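Local coordinates for protein-glutamine gamma-glutamyltransferase 2 (Pagrus major, PDB 1G0D), which catalyses calcium-dependent coupling of peptide-bound glutamine to lysine, which cross-links proteins, or to other primary amines, and probably also binds GTP, at residues Ser321-Phe331 and Met511-Arg520; Glu586-Val597 and Val673-Lys683. All coordinates share one frame; numbering follows the deposited sequence.

Interaction 1 (Ser321-Phe331 and Met511-Arg520); sequences SRQRSDSSWNF and MAVTYNSLRR
Tyr-515 and Phe-331 form an offset stack, ring centroids 4.7 Å apart and planes 20° from parallel, with Tyr-515 CD2 above the outer part of the phenylalanine face. Trp-329 meets the same tyrosine obliquely, its CE3 3.7 Å from CE2 of Tyr-515, and takes Asn-516 CB over the centre of its six-membered ring in a CH-pi contact. With an alanine in place of Trp-329, Asn-516 CB would probably lose the ring it rests on and a gap would open beside Tyr-515. This cluster belongs to the transglutaminase active site: Tyr-515, important for catalysis, is carried on a type I turn and approaches Cys-272, while Trp-329 packs edge-to-face with His-332.

Backbone bonds align the segments, with Asn-330 N giving a nearly straight bond (176°) to Tyr-515 O and Asp-326 N reaching Ser-517 O at 2.8 Å. Ser-517 OG, held beside its own backbone N (chi1 -77°), donates to Ser-328 O at 2.6 Å from above the carbonyl plane.

Arginines tie the outer end. Arg-519 NH1 binds Gln-323 O at 2.9 Å, and Arg-324 grips Arg-519 O side-on through NE and NH1. Glu-237 pairs with both Arg-324 and Arg-520.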
loop_
_atom_site.group_PDB
_atom_site.type_symbol
_atom_site.label_atom_id
_atom_site.label_comp_id
_atom_site.label_asym_id
_atom_site.label_seq_id
_atom_site.Cartn_x
_atom_site.Cartn_y
_atom_site.Cartn_z
ATOM N N SER A 321 10.291 32.326 2.088
ATOM C CA SER A 321 11.249 31.683 1.188
ATOM C C SER A 321 11.823 30.392 1.728
ATOM O O SER A 321 12.279 29.532 0.991
ATOM C CB SER A 321 12.414 32.643 0.894
ATOM O OG SER A 321 13.179 32.982 2.064
ATOM N N ARG A 322 11.821 30.278 3.034
ATOM C CA ARG A 322 12.363 29.111 3.673
ATOM C C ARG A 322 11.452 27.929 3.476
ATOM O O ARG A 322 11.927 26.831 3.235
ATOM C CB ARG A 322 12.568 29.392 5.169
ATOM C CG ARG A 322 13.397 30.638 5.410
ATOM C CD ARG A 322 13.449 30.996 6.862
ATOM N NE ARG A 322 12.134 31.282 7.423
ATOM C CZ ARG A 322 11.942 31.534 8.709
ATOM N NH1 ARG A 322 12.975 31.530 9.537
ATOM N NH2 ARG A 322 10.731 31.800 9.166
ATOM N N GLN A 323 10.146 28.156 3.563
ATOM C CA GLN A 323 9.205 27.059 3.436
ATOM C C GLN A 323 9.216 26.511 2.028
ATOM O O GLN A 323 8.944 27.229 1.074
ATOM C CB GLN A 323 7.794 27.492 3.891
ATOM C CG GLN A 323 7.501 27.145 5.417
ATOM C CD GLN A 323 6.942 28.324 6.295
ATOM O OE1 GLN A 323 5.914 28.952 5.969
ATOM N NE2 GLN A 323 7.610 28.596 7.416
ATOM N N ARG A 324 9.549 25.221 1.937
ATOM C CA ARG A 324 9.673 24.483 0.680
ATOM C C ARG A 324 8.464 23.731 0.205
ATOM O O ARG A 324 8.371 23.444 -0.971
ATOM C CB ARG A 324 10.815 23.478 0.768
ATOM C CG ARG A 324 12.174 24.094 0.646
ATOM C CD ARG A 324 13.267 23.064 0.721
ATOM N NE ARG A 324 13.315 22.226 -0.472
ATOM C CZ ARG A 324 13.809 20.993 -0.482
ATOM N NH1 ARG A 324 13.824 20.278 -1.608
ATOM N NH2 ARG A 324 14.305 20.488 0.636
ATOM N N SER A 325 7.542 23.399 1.096
ATOM C CA SER A 325 6.348 22.644 0.697
ATOM C C SER A 325 5.332 23.473 -0.029
ATOM O O SER A 325 4.985 24.555 0.412
ATOM C CB SER A 325 5.669 22.025 1.898
ATOM O OG SER A 325 6.555 21.129 2.532
ATOM N N ASP A 326 4.842 22.923 -1.133
ATOM C CA ASP A 326 3.865 23.577 -1.995
ATOM C C ASP A 326 2.475 22.877 -2.006
ATOM O O ASP A 326 2.070 22.205 -2.969
ATOM C CB ASP A 326 4.454 23.632 -3.398
ATOM C CG ASP A 326 3.831 24.689 -4.257
ATOM O OD1 ASP A 326 3.045 25.523 -3.748
ATOM O OD2 ASP A 326 4.150 24.676 -5.464
ATOM N N SER A 327 1.756 23.030 -0.903
ATOM C CA SER A 327 0.432 22.458 -0.780
ATOM C C SER A 327 0.314 20.950 -1.011
ATOM O O SER A 327 1.253 20.163 -0.767
ATOM C CB SER A 327 -0.521 23.178 -1.723
ATOM O OG SER A 327 -1.713 23.489 -1.048
ATOM N N SER A 328 -0.877 20.580 -1.476
ATOM C CA SER A 328 -1.262 19.204 -1.716
ATOM C C SER A 328 -0.296 18.364 -2.490
ATOM O O SER A 328 0.274 18.808 -3.485
ATOM C CB SER A 328 -2.617 19.172 -2.413
ATOM O OG SER A 328 -3.579 19.934 -1.683
ATOM N N TRP A 329 -0.136 17.128 -2.028
ATOM C CA TRP A 329 0.746 16.157 -2.661
ATOM C C TRP A 329 0.226 15.764 -4.042
ATOM O O TRP A 329 -0.985 15.828 -4.282
ATOM C CB TRP A 329 0.814 14.914 -1.783
ATOM C CG TRP A 329 1.489 15.125 -0.475
ATOM C CD1 TRP A 329 1.644 16.312 0.202
ATOM C CD2 TRP A 329 2.115 14.110 0.334
ATOM N NE1 TRP A 329 2.329 16.089 1.385
ATOM C CE2 TRP A 329 2.626 14.751 1.486
ATOM C CE3 TRP A 329 2.295 12.724 0.195
ATOM C CZ2 TRP A 329 3.305 14.035 2.496
ATOM C CZ3 TRP A 329 2.970 12.019 1.201
ATOM C CH2 TRP A 329 3.461 12.673 2.329
ATOM N N ASN A 330 1.112 15.336 -4.947
ATOM C CA ASN A 330 0.660 14.934 -6.286
ATOM C C ASN A 330 -0.278 13.716 -6.149
ATOM O O ASN A 330 -1.235 13.538 -6.924
ATOM C CB ASN A 330 1.847 14.577 -7.180
ATOM C CG ASN A 330 2.569 15.799 -7.731
ATOM O OD1 ASN A 330 2.263 16.946 -7.372
ATOM N ND2 ASN A 330 3.543 15.557 -8.600
ATOM N N PHE A 331 0.016 12.875 -5.160
ATOM C CA PHE A 331 -0.800 11.699 -4.852
ATOM C C PHE A 331 -0.332 11.203 -3.511
ATOM O O PHE A 331 0.702 11.612 -3.006
ATOM C CB PHE A 331 -0.671 10.585 -5.921
ATOM C CG PHE A 331 0.617 9.801 -5.851
ATOM C CD1 PHE A 331 1.713 10.147 -6.652
ATOM C CD2 PHE A 331 0.757 8.749 -4.963
ATOM C CE1 PHE A 331 2.936 9.459 -6.560
ATOM C CE2 PHE A 331 1.984 8.047 -4.861
ATOM C CZ PHE A 331 3.074 8.405 -5.661
ATOM N N MET A 511 9.063 25.070 -12.148
ATOM C CA MET A 511 10.025 24.701 -11.113
ATOM C C MET A 511 9.972 23.211 -10.919
ATOM O O MET A 511 8.919 22.626 -11.087
ATOM C CB MET A 511 9.643 25.352 -9.800
ATOM C CG MET A 511 8.580 24.569 -9.073
ATOM S SD MET A 511 7.482 25.597 -8.081
ATOM C CE MET A 511 7.127 26.870 -9.322
ATOM N N ALA A 512 11.096 22.600 -10.555
ATOM C CA ALA A 512 11.121 21.161 -10.315
ATOM C C ALA A 512 10.401 20.924 -8.984
ATOM O O ALA A 512 10.320 21.828 -8.138
ATOM C CB ALA A 512 12.541 20.657 -10.246
ATOM N N VAL A 513 9.882 19.714 -8.796
ATOM C CA VAL A 513 9.113 19.372 -7.593
ATOM C C VAL A 513 9.261 17.876 -7.215
ATOM O O VAL A 513 9.826 17.068 -7.995
ATOM C CB VAL A 513 7.636 19.697 -7.885
ATOM C CG1 VAL A 513 6.843 18.440 -7.974
ATOM C CG2 VAL A 513 7.070 20.645 -6.869
ATOM N N THR A 514 8.798 17.516 -6.017
ATOM C CA THR A 514 8.822 16.107 -5.588
ATOM C C THR A 514 7.362 15.711 -5.471
ATOM O O THR A 514 6.489 16.590 -5.347
ATOM C CB THR A 514 9.469 15.861 -4.211
ATOM O OG1 THR A 514 8.677 16.466 -3.186
ATOM C CG2 THR A 514 10.863 16.403 -4.172
ATOM N N TYR A 515 7.061 14.414 -5.505
ATOM C CA TYR A 515 5.654 14.046 -5.420
ATOM C C TYR A 515 5.043 14.622 -4.158
ATOM O O TYR A 515 3.915 15.094 -4.211
ATOM C CB TYR A 515 5.435 12.527 -5.518
ATOM C CG TYR A 515 5.329 11.784 -4.219
ATOM C CD1 TYR A 515 6.466 11.281 -3.590
ATOM C CD2 TYR A 515 4.092 11.509 -3.648
ATOM C CE1 TYR A 515 6.377 10.505 -2.421
ATOM C CE2 TYR A 515 3.986 10.720 -2.455
ATOM C CZ TYR A 515 5.140 10.227 -1.860
ATOM O OH TYR A 515 5.072 9.459 -0.716
ATOM N N ASN A 516 5.768 14.633 -3.035
ATOM C CA ASN A 516 5.167 15.212 -1.836
ATOM C C ASN A 516 5.244 16.721 -1.764
ATOM O O ASN A 516 5.315 17.302 -0.689
ATOM C CB ASN A 516 5.678 14.602 -0.516
ATOM C CG ASN A 516 7.164 14.549 -0.396
ATOM O OD1 ASN A 516 7.685 14.730 0.690
ATOM N ND2 ASN A 516 7.853 14.264 -1.460
ATOM N N SER A 517 5.194 17.356 -2.928
ATOM C CA SER A 517 5.213 18.803 -3.013
ATOM C C SER A 517 6.398 19.562 -2.387
ATOM O O SER A 517 6.234 20.656 -1.855
ATOM C CB SER A 517 3.896 19.317 -2.444
ATOM O OG SER A 517 2.873 19.136 -3.398
ATOM N N LEU A 518 7.590 18.998 -2.455
ATOM C CA LEU A 518 8.754 19.675 -1.921
ATOM C C LEU A 518 9.366 20.422 -3.083
ATOM O O LEU A 518 9.937 19.818 -3.979
ATOM C CB LEU A 518 9.763 18.665 -1.403
ATOM C CG LEU A 518 10.268 18.659 0.034
ATOM C CD1 LEU A 518 9.242 19.180 0.967
ATOM C CD2 LEU A 518 10.625 17.267 0.412
ATOM N N ARG A 519 9.232 21.739 -3.064
ATOM C CA ARG A 519 9.779 22.619 -4.088
ATOM C C ARG A 519 11.296 22.438 -4.186
ATOM O O ARG A 519 11.987 22.378 -3.165
ATOM C CB ARG A 519 9.433 24.050 -3.727
ATOM C CG ARG A 519 9.524 25.011 -4.880
ATOM C CD ARG A 519 9.478 26.480 -4.400
ATOM N NE ARG A 519 10.575 26.829 -3.488
ATOM C CZ ARG A 519 10.411 27.345 -2.263
ATOM N NH1 ARG A 519 9.184 27.582 -1.782
ATOM N NH2 ARG A 519 11.482 27.618 -1.514
ATOM N N ARG A 520 11.805 22.329 -5.412
ATOM C CA ARG A 520 13.230 22.121 -5.619
ATOM C C ARG A 520 13.913 23.198 -6.438
ATOM O O ARG A 520 14.332 24.226 -5.893
ATOM C CB ARG A 520 13.461 20.762 -6.252
ATOM C CG ARG A 520 13.595 19.686 -5.185
ATOM C CD ARG A 520 13.585 18.299 -5.733
ATOM N NE ARG A 520 14.825 17.958 -6.394
ATOM C CZ ARG A 520 15.874 17.468 -5.752
ATOM N NH1 ARG A 520 16.986 17.172 -6.411
ATOM N NH2 ARG A 520 15.811 17.290 -4.440
HETATM O O HOH W 1 6.155 27.016 -1.303
HETATM O O HOH W 2 5.798 17.972 2.544
#

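Interaction 2 (Glu586-Val597 and Val673-Lys683); sequences ELLVQVPGKAVV and VKGVTTVVVHK
Val-673 packs against Leu-587, its CG1 3.5 Å from CD2 of the leucine, the two side chains crossing at about a right angle. At Lys-674 the backbone takes over: its O accepts a bond from Leu-587 N at 3.0 Å, while the lysine's ammonium is engaged by Asp-664 and Tyr-247 O. Gly-675 lies beneath Leu-587 and Val-589, and a CB at this position would collide with Leu-587 CB and Val-589 CG2, so the absence of a side chain lets the two segments come close. Val-676 N donates to a water that also sits 2.9 Å from Leu-587 O.

Thr-677 turns both branches to use. Its OG1, anti to the backbone N (chi1 -167°), makes a weak bond to Val-589 O, and its CG2 meets CG1 of Val-589 at 3.9 Å. The walk here crosses the C-terminal Ig-like domain: strand 588-590 belongs to a three-stranded sheet facing the five-stranded one that holds strand 673-682, and residues 586-597 change from the first to the second, as the A and A' strands do in many Ig-like sandwiches.

Val-679 turns toward residues 586-597, its CG1 3.8 Å from Ala-595 CB, into the apolar interior shared with Val-681. Beyond it the two chains become parallel neighbours in one sheet, Val-596 bridged with His-682. His-682 N reaches Ala-595 O at 3.0 Å, and the same oxygen lies at the edge of the imidazole. Over one ring face comes Lys-594 CE, 4.0 Å from the centroid of the His-682 ring, in a CH-pi contact. The packing of Lys-683 against Val-596 and Val-597 is doubtful.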
loop_
_atom_site.group_PDB
_atom_site.type_symbol
_atom_site.label_atom_id
_atom_site.label_comp_id
_atom_site.label_asym_id
_atom_site.label_seq_id
_atom_site.Cartn_x
_atom_site.Cartn_y
_atom_site.Cartn_z
ATOM N N GLU A 586 10.531 2.300 -21.019
ATOM C CA GLU A 586 9.881 1.115 -20.483
ATOM C C GLU A 586 10.595 -0.180 -20.840
ATOM O O GLU A 586 10.658 -0.561 -22.005
ATOM C CB GLU A 586 8.454 1.008 -20.958
ATOM C CG GLU A 586 7.693 0.073 -20.051
ATOM C CD GLU A 586 6.450 -0.505 -20.681
ATOM O OE1 GLU A 586 5.873 0.169 -21.582
ATOM O OE2 GLU A 586 6.061 -1.632 -20.255
ATOM N N LEU A 587 11.091 -0.868 -19.818
ATOM C CA LEU A 587 11.833 -2.106 -20.011
ATOM C C LEU A 587 11.051 -3.132 -20.807
ATOM O O LEU A 587 9.840 -3.255 -20.650
ATOM C CB LEU A 587 12.253 -2.720 -18.649
ATOM C CG LEU A 587 13.092 -1.859 -17.678
ATOM C CD1 LEU A 587 13.604 -2.683 -16.470
ATOM C CD2 LEU A 587 14.261 -1.270 -18.454
ATOM N N LEU A 588 11.771 -3.849 -21.673
ATOM C CA LEU A 588 11.233 -4.930 -22.491
ATOM C C LEU A 588 11.625 -6.176 -21.755
ATOM O O LEU A 588 12.805 -6.591 -21.759
ATOM C CB LEU A 588 11.897 -4.972 -23.848
ATOM C CG LEU A 588 11.083 -5.495 -25.023
ATOM C CD1 LEU A 588 11.999 -6.270 -25.898
ATOM C CD2 LEU A 588 9.953 -6.340 -24.563
ATOM N N VAL A 589 10.642 -6.753 -21.077
ATOM C CA VAL A 589 10.895 -7.959 -20.331
ATOM C C VAL A 589 10.254 -9.108 -21.110
ATOM O O VAL A 589 9.077 -9.032 -21.487
ATOM C CB VAL A 589 10.323 -7.832 -18.929
ATOM C CG1 VAL A 589 10.812 -8.951 -18.082
ATOM C CG2 VAL A 589 10.751 -6.518 -18.318
ATOM N N GLN A 590 11.059 -10.144 -21.392
ATOM C CA GLN A 590 10.617 -11.317 -22.146
ATOM C C GLN A 590 11.210 -12.596 -21.585
ATOM O O GLN A 590 12.390 -12.670 -21.299
ATOM C CB GLN A 590 11.051 -11.207 -23.601
ATOM C CG GLN A 590 10.684 -9.906 -24.276
ATOM C CD GLN A 590 11.414 -9.694 -25.604
ATOM O OE1 GLN A 590 10.808 -9.782 -26.679
ATOM N NE2 GLN A 590 12.720 -9.404 -25.533
ATOM N N VAL A 591 10.386 -13.610 -21.411
ATOM C CA VAL A 591 10.910 -14.866 -20.939
ATOM C C VAL A 591 10.225 -15.896 -21.835
ATOM O O VAL A 591 9.251 -16.524 -21.468
ATOM C CB VAL A 591 10.630 -15.004 -19.440
ATOM C CG1 VAL A 591 9.403 -14.319 -19.118
ATOM C CG2 VAL A 591 10.604 -16.416 -19.026
ATOM N N PRO A 592 10.756 -16.063 -23.060
ATOM C CA PRO A 592 10.306 -16.958 -24.132
ATOM C C PRO A 592 10.185 -18.485 -23.910
ATOM O O PRO A 592 10.899 -19.097 -23.096
ATOM C CB PRO A 592 11.249 -16.606 -25.280
ATOM C CG PRO A 592 12.451 -16.117 -24.595
ATOM C CD PRO A 592 11.969 -15.334 -23.454
ATOM N N GLY A 593 9.249 -19.078 -24.657
ATOM C CA GLY A 593 8.994 -20.502 -24.575
ATOM C C GLY A 593 8.190 -20.882 -23.350
ATOM O O GLY A 593 8.160 -20.135 -22.370
ATOM N N LYS A 594 7.535 -22.043 -23.398
ATOM C CA LYS A 594 6.731 -22.555 -22.275
ATOM C C LYS A 594 7.473 -22.639 -20.924
ATOM O O LYS A 594 8.577 -23.176 -20.827
ATOM C CB LYS A 594 6.171 -23.933 -22.641
ATOM C CG LYS A 594 5.293 -24.562 -21.570
ATOM C CD LYS A 594 4.064 -25.205 -22.195
ATOM C CE LYS A 594 3.561 -26.403 -21.380
ATOM N NZ LYS A 594 4.497 -27.586 -21.348
ATOM N N ALA A 595 6.846 -22.111 -19.879
ATOM C CA ALA A 595 7.447 -22.114 -18.561
ATOM C C ALA A 595 6.860 -23.249 -17.783
ATOM O O ALA A 595 5.657 -23.471 -17.836
ATOM C CB ALA A 595 7.164 -20.816 -17.854
ATOM N N VAL A 596 7.717 -23.957 -17.049
ATOM C CA VAL A 596 7.311 -25.095 -16.243
ATOM C C VAL A 596 7.959 -25.042 -14.877
ATOM O O VAL A 596 9.126 -24.701 -14.812
ATOM C CB VAL A 596 7.761 -26.385 -16.905
ATOM C CG1 VAL A 596 7.546 -27.561 -15.934
ATOM C CG2 VAL A 596 6.994 -26.562 -18.199
ATOM N N VAL A 597 7.214 -25.391 -13.812
ATOM C CA VAL A 597 7.736 -25.362 -12.433
ATOM C C VAL A 597 8.999 -26.170 -12.281
ATOM O O VAL A 597 9.099 -27.287 -12.813
ATOM C CB VAL A 597 6.765 -25.936 -11.399
ATOM C CG1 VAL A 597 6.809 -25.082 -10.140
ATOM C CG2 VAL A 597 5.384 -26.018 -11.965
ATOM N N VAL A 673 13.345 3.233 -13.494
ATOM C CA VAL A 673 13.018 2.578 -14.753
ATOM C C VAL A 673 12.461 1.155 -14.509
ATOM O O VAL A 673 13.163 0.290 -13.972
ATOM C CB VAL A 673 14.266 2.526 -15.677
ATOM C CG1 VAL A 673 13.902 1.869 -16.987
ATOM C CG2 VAL A 673 14.790 3.937 -15.914
ATOM N N LYS A 674 11.208 0.923 -14.930
ATOM C CA LYS A 674 10.539 -0.359 -14.722
ATOM C C LYS A 674 10.020 -1.147 -15.928
ATOM O O LYS A 674 9.951 -0.669 -17.076
ATOM C CB LYS A 674 9.357 -0.189 -13.760
ATOM C CG LYS A 674 9.411 0.993 -12.840
ATOM C CD LYS A 674 10.487 0.757 -11.843
ATOM C CE LYS A 674 10.237 1.471 -10.561
ATOM N NZ LYS A 674 11.048 0.833 -9.497
ATOM N N GLY A 675 9.611 -2.374 -15.597
ATOM C CA GLY A 675 9.056 -3.316 -16.556
ATOM C C GLY A 675 8.402 -4.483 -15.819
ATOM O O GLY A 675 8.804 -4.775 -14.673
ATOM N N VAL A 676 7.383 -5.092 -16.455
ATOM C CA VAL A 676 6.611 -6.268 -15.955
ATOM C C VAL A 676 6.187 -7.100 -17.140
ATOM O O VAL A 676 5.870 -6.582 -18.217
ATOM C CB VAL A 676 5.209 -5.987 -15.304
ATOM C CG1 VAL A 676 5.126 -6.669 -13.985
ATOM C CG2 VAL A 676 4.913 -4.534 -15.228
ATOM N N THR A 677 6.109 -8.395 -16.919
ATOM C CA THR A 677 5.681 -9.262 -17.976
ATOM C C THR A 677 4.890 -10.306 -17.242
ATOM O O THR A 677 5.115 -10.502 -16.050
ATOM C CB THR A 677 6.886 -9.909 -18.671
ATOM O OG1 THR A 677 6.458 -10.523 -19.894
ATOM C CG2 THR A 677 7.544 -10.961 -17.752
ATOM N N THR A 678 3.956 -10.931 -17.960
ATOM C CA THR A 678 3.106 -12.017 -17.455
ATOM C C THR A 678 3.679 -13.326 -18.006
ATOM O O THR A 678 3.919 -13.478 -19.210
ATOM C CB THR A 678 1.641 -11.933 -17.967
ATOM O OG1 THR A 678 1.041 -10.696 -17.582
ATOM C CG2 THR A 678 0.823 -13.016 -17.349
ATOM N N VAL A 679 3.916 -14.260 -17.110
ATOM C CA VAL A 679 4.428 -15.564 -17.477
ATOM C C VAL A 679 3.536 -16.654 -16.849
ATOM O O VAL A 679 3.444 -16.731 -15.618
ATOM C CB VAL A 679 5.915 -15.741 -16.973
ATOM C CG1 VAL A 679 6.457 -17.075 -17.443
ATOM C CG2 VAL A 679 6.790 -14.622 -17.515
ATOM N N VAL A 680 2.870 -17.474 -17.679
ATOM C CA VAL A 680 2.038 -18.567 -17.160
ATOM C C VAL A 680 2.901 -19.815 -16.836
ATOM O O VAL A 680 3.455 -20.456 -17.736
ATOM C CB VAL A 680 0.936 -18.933 -18.164
ATOM C CG1 VAL A 680 -0.032 -19.909 -17.549
ATOM C CG2 VAL A 680 0.180 -17.700 -18.571
ATOM N N VAL A 681 3.041 -20.135 -15.545
ATOM C CA VAL A 681 3.845 -21.280 -15.129
ATOM C C VAL A 681 3.002 -22.563 -15.100
ATOM O O VAL A 681 1.976 -22.673 -14.411
ATOM C CB VAL A 681 4.505 -21.018 -13.751
ATOM C CG1 VAL A 681 5.280 -22.230 -13.293
ATOM C CG2 VAL A 681 5.438 -19.827 -13.838
ATOM N N HIS A 682 3.448 -23.541 -15.880
ATOM C CA HIS A 682 2.744 -24.797 -16.008
ATOM C C HIS A 682 3.323 -25.912 -15.207
ATOM O O HIS A 682 4.374 -25.829 -14.571
ATOM C CB HIS A 682 2.761 -25.311 -17.452
ATOM C CG HIS A 682 2.123 -24.406 -18.448
ATOM N ND1 HIS A 682 0.755 -24.332 -18.627
ATOM C CD2 HIS A 682 2.664 -23.522 -19.319
ATOM C CE1 HIS A 682 0.479 -23.439 -19.561
ATOM N NE2 HIS A 682 1.622 -22.932 -20.000
ATOM N N LYS A 683 2.567 -26.980 -15.345
ATOM C CA LYS A 683 2.810 -28.289 -14.843
ATOM C C LYS A 683 1.838 -28.942 -13.945
ATOM O O LYS A 683 1.960 -28.950 -12.724
ATOM C CB LYS A 683 4.196 -28.442 -14.311
ATOM C CG LYS A 683 4.952 -29.244 -15.312
ATOM C CD LYS A 683 5.011 -30.666 -14.886
ATOM C CE LYS A 683 5.828 -30.768 -13.617
ATOM N NZ LYS A 683 5.099 -31.626 -12.674
HETATM O O HOH W 3 7.220 -3.807 -19.481
#

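Overall arrangement
Interactions 1 and 2 follow one another along the chain and do not touch: their centres are 38 Å apart and their nearest atoms about 11 Å. Interaction 1 joins the catalytic region to the strand 502-513 and its following turn, placing the side chain of Tyr-515 about 3 Å from that of Cys-272, whose triad His-332 and Asp-355 complete. Interaction 2 joins the two sheets of the C-terminal Ig-like domain, away from that centre. The probable GTP site gives a loose common reference, since the side chain of Asn-330 is about 3 Å from that of Asn-579, whereas the side chain of Glu-586 stays about 12 Å from that of Gln-481.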